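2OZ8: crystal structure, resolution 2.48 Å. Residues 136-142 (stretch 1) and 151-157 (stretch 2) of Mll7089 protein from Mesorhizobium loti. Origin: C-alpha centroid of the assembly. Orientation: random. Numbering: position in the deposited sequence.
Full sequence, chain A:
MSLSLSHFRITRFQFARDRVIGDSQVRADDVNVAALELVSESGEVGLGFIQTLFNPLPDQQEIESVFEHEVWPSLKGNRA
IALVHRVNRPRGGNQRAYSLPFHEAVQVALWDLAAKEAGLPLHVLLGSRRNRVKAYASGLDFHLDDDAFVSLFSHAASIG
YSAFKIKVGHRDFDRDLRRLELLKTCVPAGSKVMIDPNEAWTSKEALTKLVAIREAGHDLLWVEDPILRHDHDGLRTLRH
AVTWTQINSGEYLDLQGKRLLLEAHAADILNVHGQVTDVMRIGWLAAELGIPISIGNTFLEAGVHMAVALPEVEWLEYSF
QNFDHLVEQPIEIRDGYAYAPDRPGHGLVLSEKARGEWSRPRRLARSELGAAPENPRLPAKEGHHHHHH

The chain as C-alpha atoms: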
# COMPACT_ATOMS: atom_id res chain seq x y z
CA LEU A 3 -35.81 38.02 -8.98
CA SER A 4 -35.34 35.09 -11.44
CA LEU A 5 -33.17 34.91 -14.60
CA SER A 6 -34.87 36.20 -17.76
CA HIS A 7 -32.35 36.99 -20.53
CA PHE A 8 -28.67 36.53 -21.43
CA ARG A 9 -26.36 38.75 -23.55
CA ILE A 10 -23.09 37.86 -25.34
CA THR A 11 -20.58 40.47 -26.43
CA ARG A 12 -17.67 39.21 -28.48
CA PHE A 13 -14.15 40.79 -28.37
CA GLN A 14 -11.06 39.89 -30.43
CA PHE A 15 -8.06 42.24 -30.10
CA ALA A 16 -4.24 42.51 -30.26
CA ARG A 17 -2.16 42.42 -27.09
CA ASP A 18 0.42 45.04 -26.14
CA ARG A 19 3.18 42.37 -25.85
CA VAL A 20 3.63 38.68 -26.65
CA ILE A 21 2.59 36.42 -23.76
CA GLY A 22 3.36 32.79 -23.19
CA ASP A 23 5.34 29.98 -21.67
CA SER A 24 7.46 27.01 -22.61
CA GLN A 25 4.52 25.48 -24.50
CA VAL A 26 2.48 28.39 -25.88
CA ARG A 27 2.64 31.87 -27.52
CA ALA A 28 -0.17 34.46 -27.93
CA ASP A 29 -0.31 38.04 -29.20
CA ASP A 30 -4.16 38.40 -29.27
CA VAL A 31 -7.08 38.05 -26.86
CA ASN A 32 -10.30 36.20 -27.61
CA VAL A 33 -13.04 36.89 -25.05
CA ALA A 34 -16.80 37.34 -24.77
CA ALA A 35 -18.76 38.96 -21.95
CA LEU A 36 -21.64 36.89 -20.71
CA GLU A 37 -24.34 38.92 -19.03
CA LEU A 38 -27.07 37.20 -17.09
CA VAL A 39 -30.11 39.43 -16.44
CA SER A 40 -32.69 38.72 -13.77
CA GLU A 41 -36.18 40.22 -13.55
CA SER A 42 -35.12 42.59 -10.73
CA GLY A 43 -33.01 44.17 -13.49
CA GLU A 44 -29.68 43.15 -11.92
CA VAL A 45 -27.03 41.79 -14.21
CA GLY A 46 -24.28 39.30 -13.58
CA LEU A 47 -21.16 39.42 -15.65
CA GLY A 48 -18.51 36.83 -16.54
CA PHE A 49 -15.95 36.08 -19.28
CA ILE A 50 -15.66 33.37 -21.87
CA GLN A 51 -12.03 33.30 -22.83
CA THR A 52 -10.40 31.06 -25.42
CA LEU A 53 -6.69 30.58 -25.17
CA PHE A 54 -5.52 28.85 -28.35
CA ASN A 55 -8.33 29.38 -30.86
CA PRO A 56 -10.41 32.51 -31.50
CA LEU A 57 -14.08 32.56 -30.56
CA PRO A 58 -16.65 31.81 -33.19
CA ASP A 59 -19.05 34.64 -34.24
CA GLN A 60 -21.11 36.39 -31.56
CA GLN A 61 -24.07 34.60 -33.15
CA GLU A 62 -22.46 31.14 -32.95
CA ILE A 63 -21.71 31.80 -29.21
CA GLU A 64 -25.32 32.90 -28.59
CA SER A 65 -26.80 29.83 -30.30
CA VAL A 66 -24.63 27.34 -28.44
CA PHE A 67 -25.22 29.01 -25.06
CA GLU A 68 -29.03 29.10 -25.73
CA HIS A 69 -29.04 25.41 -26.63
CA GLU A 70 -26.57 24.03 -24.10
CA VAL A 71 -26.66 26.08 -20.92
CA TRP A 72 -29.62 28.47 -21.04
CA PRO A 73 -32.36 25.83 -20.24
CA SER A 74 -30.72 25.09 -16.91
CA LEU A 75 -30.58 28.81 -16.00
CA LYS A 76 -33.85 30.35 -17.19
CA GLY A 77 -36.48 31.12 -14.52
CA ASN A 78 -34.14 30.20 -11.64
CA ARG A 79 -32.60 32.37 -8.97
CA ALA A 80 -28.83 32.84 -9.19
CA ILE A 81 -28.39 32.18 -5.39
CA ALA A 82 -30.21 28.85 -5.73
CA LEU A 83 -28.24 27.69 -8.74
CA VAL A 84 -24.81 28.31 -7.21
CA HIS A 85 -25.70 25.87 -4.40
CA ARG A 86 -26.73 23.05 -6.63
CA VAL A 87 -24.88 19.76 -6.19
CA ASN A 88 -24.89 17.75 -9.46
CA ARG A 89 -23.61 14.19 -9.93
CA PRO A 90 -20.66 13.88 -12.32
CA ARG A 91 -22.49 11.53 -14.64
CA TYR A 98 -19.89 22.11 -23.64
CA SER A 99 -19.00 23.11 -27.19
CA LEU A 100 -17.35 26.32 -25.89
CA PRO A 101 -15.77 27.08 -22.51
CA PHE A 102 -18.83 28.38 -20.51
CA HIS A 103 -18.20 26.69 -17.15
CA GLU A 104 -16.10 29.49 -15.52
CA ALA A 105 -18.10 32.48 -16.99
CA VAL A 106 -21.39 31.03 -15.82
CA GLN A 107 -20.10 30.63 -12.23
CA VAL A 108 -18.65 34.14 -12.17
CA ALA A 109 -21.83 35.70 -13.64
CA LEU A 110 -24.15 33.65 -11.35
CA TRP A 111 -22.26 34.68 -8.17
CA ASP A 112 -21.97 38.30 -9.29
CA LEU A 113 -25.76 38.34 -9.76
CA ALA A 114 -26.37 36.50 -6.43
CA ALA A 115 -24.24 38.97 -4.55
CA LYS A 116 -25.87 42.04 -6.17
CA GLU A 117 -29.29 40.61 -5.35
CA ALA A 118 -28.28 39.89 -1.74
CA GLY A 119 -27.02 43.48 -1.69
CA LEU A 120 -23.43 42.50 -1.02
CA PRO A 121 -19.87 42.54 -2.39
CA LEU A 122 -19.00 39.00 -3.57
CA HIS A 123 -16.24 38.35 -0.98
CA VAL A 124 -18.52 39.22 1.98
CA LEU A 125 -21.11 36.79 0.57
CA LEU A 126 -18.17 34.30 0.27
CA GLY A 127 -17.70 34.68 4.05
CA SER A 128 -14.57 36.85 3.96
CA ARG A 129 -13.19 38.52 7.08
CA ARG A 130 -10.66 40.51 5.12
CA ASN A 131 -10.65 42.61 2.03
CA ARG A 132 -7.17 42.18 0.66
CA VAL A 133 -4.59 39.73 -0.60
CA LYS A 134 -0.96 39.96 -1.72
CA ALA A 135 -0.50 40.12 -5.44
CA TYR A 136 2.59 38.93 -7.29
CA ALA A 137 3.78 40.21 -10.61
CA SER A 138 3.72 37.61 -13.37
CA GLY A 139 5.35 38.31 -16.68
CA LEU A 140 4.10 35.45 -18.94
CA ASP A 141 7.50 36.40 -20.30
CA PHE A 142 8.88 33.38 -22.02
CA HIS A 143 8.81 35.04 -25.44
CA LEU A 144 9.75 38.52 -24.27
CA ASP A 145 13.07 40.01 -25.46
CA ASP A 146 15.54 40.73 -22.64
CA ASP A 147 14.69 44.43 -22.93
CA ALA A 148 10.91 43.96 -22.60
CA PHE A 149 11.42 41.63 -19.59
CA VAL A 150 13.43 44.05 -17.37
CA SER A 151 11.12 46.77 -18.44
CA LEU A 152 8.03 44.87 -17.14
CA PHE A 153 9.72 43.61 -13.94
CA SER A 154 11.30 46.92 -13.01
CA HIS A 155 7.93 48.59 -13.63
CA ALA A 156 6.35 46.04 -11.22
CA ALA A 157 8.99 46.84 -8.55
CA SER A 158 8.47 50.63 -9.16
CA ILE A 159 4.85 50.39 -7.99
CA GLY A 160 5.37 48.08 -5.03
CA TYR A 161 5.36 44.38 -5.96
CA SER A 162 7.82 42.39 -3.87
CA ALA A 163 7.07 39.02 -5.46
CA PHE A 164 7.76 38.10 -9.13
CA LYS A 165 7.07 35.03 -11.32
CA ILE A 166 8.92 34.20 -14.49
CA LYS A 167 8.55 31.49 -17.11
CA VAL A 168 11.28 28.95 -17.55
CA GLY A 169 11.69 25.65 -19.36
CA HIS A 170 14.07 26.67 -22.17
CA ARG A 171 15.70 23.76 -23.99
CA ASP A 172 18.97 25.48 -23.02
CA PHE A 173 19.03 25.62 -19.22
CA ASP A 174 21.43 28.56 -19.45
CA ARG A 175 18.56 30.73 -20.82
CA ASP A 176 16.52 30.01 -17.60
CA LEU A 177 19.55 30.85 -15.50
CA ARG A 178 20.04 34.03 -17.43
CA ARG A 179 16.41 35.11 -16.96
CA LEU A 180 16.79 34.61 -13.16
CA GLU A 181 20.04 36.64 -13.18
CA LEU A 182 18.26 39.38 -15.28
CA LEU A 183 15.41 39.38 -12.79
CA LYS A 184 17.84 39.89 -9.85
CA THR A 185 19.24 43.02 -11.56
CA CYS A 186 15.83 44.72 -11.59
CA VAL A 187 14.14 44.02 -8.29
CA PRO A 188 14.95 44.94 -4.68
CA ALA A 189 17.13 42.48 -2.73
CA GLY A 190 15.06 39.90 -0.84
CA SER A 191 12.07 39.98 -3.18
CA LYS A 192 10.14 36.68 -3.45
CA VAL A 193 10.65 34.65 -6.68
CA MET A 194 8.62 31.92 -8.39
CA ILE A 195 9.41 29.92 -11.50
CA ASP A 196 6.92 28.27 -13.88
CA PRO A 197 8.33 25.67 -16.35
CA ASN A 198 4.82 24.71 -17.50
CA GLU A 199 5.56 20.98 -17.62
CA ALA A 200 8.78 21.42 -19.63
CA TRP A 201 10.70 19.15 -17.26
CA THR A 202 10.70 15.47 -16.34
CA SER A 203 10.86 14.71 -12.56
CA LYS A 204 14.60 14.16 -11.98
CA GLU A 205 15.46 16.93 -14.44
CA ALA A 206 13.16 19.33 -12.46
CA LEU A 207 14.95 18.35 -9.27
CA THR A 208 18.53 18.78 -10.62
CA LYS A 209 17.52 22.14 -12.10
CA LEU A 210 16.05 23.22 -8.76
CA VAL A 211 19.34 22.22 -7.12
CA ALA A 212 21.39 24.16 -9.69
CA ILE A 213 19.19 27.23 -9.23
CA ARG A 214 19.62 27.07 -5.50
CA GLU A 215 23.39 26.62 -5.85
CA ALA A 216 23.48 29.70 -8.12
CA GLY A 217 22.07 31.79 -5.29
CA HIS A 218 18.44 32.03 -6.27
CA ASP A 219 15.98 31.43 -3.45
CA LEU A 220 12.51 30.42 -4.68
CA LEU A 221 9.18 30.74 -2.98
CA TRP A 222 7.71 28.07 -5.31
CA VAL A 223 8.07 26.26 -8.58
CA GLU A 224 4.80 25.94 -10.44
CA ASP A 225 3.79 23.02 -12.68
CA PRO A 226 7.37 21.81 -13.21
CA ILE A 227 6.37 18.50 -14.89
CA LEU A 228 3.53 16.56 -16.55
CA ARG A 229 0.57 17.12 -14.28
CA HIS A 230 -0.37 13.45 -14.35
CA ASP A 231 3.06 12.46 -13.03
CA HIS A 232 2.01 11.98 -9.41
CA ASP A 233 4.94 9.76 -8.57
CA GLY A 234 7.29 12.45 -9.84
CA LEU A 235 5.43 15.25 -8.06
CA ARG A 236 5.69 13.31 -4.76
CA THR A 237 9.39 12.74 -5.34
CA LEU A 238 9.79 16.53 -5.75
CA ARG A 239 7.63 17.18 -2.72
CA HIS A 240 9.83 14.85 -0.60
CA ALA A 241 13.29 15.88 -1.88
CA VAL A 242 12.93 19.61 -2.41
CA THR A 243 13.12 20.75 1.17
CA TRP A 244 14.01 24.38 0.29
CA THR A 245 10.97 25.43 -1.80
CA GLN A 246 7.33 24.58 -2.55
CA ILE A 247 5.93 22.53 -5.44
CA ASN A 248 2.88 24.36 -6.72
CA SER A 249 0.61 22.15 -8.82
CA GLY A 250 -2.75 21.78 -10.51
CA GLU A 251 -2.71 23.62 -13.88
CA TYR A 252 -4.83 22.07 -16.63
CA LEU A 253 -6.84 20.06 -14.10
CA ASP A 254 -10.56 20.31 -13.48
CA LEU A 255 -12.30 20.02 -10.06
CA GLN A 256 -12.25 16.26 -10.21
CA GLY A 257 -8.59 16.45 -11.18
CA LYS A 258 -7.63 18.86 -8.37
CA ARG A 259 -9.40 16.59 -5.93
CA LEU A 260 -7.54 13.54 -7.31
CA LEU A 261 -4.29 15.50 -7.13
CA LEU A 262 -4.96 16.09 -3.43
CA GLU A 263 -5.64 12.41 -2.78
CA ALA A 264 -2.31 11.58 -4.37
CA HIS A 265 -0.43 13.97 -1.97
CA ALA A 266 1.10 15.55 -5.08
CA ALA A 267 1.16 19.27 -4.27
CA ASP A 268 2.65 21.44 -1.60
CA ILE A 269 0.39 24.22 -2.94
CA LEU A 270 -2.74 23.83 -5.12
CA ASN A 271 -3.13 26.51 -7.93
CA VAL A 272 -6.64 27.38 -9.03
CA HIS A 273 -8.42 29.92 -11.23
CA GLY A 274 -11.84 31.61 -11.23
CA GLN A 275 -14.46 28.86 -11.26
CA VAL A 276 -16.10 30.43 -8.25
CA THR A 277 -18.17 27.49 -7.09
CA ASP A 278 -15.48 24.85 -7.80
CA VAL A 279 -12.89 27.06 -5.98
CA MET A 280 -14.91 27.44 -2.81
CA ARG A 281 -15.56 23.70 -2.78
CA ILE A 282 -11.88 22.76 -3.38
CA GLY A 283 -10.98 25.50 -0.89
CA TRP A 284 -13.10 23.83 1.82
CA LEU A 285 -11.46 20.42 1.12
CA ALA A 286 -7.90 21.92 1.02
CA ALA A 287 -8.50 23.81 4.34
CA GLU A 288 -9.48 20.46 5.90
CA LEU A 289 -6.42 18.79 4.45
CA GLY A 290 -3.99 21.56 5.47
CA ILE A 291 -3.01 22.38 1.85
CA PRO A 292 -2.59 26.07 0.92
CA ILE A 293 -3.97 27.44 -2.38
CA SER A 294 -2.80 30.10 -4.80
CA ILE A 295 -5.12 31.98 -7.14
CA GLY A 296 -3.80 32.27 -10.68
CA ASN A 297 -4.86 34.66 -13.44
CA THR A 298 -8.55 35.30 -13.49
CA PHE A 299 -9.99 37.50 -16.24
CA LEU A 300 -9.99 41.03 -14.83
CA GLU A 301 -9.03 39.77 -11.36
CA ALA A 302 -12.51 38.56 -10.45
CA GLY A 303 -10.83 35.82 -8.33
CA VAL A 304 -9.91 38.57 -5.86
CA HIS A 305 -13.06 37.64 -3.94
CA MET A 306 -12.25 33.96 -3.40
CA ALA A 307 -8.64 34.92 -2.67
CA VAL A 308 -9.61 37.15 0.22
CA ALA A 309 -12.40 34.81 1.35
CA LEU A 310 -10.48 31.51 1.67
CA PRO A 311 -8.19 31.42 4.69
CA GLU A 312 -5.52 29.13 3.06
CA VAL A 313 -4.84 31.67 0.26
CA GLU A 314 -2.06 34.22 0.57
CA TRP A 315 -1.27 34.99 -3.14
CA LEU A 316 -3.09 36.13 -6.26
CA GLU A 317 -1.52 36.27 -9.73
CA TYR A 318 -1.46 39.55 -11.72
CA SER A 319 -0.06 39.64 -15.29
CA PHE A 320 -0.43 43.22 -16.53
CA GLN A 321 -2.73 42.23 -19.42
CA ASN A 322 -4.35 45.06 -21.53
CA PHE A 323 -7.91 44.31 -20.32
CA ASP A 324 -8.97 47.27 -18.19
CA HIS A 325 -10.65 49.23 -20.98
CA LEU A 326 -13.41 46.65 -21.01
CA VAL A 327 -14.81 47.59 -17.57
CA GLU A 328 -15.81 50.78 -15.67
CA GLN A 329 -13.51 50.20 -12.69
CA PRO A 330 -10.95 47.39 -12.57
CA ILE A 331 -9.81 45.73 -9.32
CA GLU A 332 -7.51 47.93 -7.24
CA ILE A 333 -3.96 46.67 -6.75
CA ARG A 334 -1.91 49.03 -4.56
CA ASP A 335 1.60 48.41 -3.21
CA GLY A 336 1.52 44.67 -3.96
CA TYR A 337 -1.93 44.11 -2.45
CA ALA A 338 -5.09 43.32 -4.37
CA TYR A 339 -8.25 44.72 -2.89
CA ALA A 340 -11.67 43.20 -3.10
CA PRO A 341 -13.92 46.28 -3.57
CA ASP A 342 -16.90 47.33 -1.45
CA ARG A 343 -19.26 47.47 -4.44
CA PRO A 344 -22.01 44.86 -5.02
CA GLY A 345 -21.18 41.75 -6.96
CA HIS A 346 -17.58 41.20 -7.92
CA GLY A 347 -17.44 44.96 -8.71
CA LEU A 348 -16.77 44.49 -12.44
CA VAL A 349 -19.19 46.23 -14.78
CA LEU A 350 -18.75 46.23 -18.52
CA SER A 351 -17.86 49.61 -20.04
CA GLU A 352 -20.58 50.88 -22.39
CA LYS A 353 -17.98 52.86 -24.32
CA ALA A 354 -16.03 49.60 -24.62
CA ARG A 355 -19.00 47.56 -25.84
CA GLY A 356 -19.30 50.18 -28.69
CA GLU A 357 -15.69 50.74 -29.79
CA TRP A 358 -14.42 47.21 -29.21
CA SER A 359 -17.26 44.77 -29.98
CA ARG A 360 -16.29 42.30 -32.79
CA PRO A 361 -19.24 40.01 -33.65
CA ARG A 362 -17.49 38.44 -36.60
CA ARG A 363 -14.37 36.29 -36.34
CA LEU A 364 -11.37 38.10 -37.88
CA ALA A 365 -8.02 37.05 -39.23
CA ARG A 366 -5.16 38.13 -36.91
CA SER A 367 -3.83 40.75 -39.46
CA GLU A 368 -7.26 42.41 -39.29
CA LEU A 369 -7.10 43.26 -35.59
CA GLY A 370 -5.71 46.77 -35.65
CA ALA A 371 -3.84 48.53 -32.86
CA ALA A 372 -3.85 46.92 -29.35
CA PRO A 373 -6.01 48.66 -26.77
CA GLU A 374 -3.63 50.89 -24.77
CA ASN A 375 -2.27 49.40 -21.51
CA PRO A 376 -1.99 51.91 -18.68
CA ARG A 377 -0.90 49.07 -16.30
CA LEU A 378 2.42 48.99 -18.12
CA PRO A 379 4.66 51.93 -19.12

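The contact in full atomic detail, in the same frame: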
# COMPACT_ATOMS: atom_id res chain seq x y z
N TYR A 136 1.24 39.04 -6.79
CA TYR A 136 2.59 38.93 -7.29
C TYR A 136 2.58 39.26 -8.75
O TYR A 136 1.55 39.15 -9.40
CB TYR A 136 3.20 37.55 -7.02
CG TYR A 136 2.52 36.38 -7.68
CD1 TYR A 136 2.92 35.95 -8.92
CD2 TYR A 136 1.54 35.66 -7.03
CE1 TYR A 136 2.36 34.84 -9.51
CE2 TYR A 136 0.95 34.52 -7.61
CZ TYR A 136 1.38 34.13 -8.86
OH TYR A 136 0.85 33.07 -9.54
N ALA A 137 3.71 39.72 -9.25
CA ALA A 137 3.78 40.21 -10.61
C ALA A 137 4.24 39.04 -11.47
O ALA A 137 5.23 38.44 -11.17
CB ALA A 137 4.78 41.36 -10.70
N SER A 138 3.51 38.76 -12.54
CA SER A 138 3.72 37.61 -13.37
C SER A 138 3.84 38.03 -14.82
O SER A 138 2.94 38.61 -15.40
CB SER A 138 2.56 36.66 -13.16
OG SER A 138 2.63 35.56 -14.01
N GLY A 139 4.97 37.73 -15.42
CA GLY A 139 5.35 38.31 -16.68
C GLY A 139 4.81 37.59 -17.89
O GLY A 139 4.61 38.23 -18.91
N LEU A 140 4.53 36.28 -17.78
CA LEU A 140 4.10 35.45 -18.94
C LEU A 140 5.12 35.70 -20.06
O LEU A 140 4.78 35.92 -21.23
CB LEU A 140 2.64 35.80 -19.36
CG LEU A 140 1.57 35.90 -18.25
CD1 LEU A 140 0.18 36.31 -18.76
CD2 LEU A 140 1.43 34.58 -17.40
N ASP A 141 6.38 35.69 -19.64
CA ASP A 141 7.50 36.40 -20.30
C ASP A 141 8.38 35.51 -21.08
O ASP A 141 9.45 35.92 -21.40
CB ASP A 141 8.43 37.03 -19.25
CG ASP A 141 8.96 35.96 -18.25
OD1 ASP A 141 8.19 35.66 -17.32
OD2 ASP A 141 10.08 35.40 -18.43
N PHE A 142 7.97 34.30 -21.37
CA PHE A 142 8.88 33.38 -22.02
C PHE A 142 9.34 33.87 -23.39
O PHE A 142 10.43 33.55 -23.85
CB PHE A 142 8.19 32.01 -22.17
CG PHE A 142 9.12 30.91 -22.56
CD1 PHE A 142 9.91 30.26 -21.58
CD2 PHE A 142 9.23 30.54 -23.90
CE1 PHE A 142 10.80 29.22 -21.92
CE2 PHE A 142 10.10 29.49 -24.28
CZ PHE A 142 10.91 28.83 -23.29
N SER A 151 12.02 45.66 -18.40
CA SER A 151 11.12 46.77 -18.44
C SER A 151 9.82 46.47 -17.66
O SER A 151 9.39 47.27 -16.82
CB SER A 151 10.88 47.14 -19.90
OG SER A 151 9.79 48.01 -19.92
N LEU A 152 9.22 45.29 -17.89
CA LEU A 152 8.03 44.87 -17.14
C LEU A 152 8.35 44.67 -15.64
O LEU A 152 7.63 45.21 -14.76
CB LEU A 152 7.47 43.58 -17.76
CG LEU A 152 6.14 43.04 -17.24
CD1 LEU A 152 5.56 42.07 -18.29
CD2 LEU A 152 6.25 42.36 -15.84
N PHE A 153 9.43 43.93 -15.34
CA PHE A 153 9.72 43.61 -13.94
C PHE A 153 10.22 44.79 -13.14
O PHE A 153 9.86 44.92 -11.98
CB PHE A 153 10.55 42.33 -13.74
CG PHE A 153 9.75 41.06 -13.99
CD1 PHE A 153 8.78 40.64 -13.11
CD2 PHE A 153 9.98 40.30 -15.11
CE1 PHE A 153 8.04 39.49 -13.34
CE2 PHE A 153 9.22 39.16 -15.37
CZ PHE A 153 8.26 38.76 -14.49
N SER A 154 10.99 45.70 -13.74
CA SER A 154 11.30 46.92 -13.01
C SER A 154 10.09 47.90 -12.91
O SER A 154 9.91 48.58 -11.89
CB SER A 154 12.57 47.58 -13.55
OG SER A 154 12.34 47.98 -14.87
N HIS A 155 9.22 47.95 -13.91
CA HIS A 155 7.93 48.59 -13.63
C HIS A 155 7.19 47.95 -12.43
O HIS A 155 6.77 48.66 -11.52
CB HIS A 155 7.01 48.63 -14.84
CG HIS A 155 5.77 49.44 -14.59
ND1 HIS A 155 4.50 48.89 -14.54
CD2 HIS A 155 5.61 50.77 -14.35
CE1 HIS A 155 3.62 49.84 -14.29
NE2 HIS A 155 4.26 50.99 -14.18
N ALA A 156 7.03 46.62 -12.39
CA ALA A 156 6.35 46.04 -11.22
C ALA A 156 6.98 46.45 -9.87
O ALA A 156 6.26 46.80 -8.91
CB ALA A 156 6.22 44.53 -11.33
N ALA A 157 8.31 46.40 -9.77
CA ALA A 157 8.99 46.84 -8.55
C ALA A 157 8.74 48.33 -8.25
O ALA A 157 8.49 48.70 -7.07
CB ALA A 157 10.49 46.51 -8.58

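A helix can pack against a strand without a single hydrogen bond between them, and this pair from Mll7089 is a compact example. Residues 136-138 form the end of a strand that gives way to a loop at Gly139, while 151-157 lie within a helix. The two axes run nearly antiparallel, at 165°, and approach to 9.2 Å. Within the helix, backbone bonds such as Ala156 N to Leu152 O (2.8 Å) hold the turns, and no hydrogen bond crosses between the stretches; the contact rests mainly on van der Waals packing.

Small residues meet where the backbones come near. Ala137 and Ala156 point toward each other, and their CB atoms meet at 3.5 Å, a tight apolar contact. One helical turn earlier, Leu152 reaches the backbone of the loop, its CD1 lying 4.0 Å from Gly139 O.

Phe153 leaves the helix sideways, but the end of its ring comes nearer, beside the point where the strand ends. Its CZ lies 3.6 Å from Gly139 N, in space that a side chain would need: an ideal CB on Gly139 would fall 2.7 Å from Phe153 CZ, a clash. Oxygens border the ring at its edge, where the weakly positive C-H groups lie: Ala137 O is 3.7 Å from Phe153 CE1, and Asp141 OD1, hydrogen-bonded elsewhere in the structure, is 4.1 Å from Phe153 CE2.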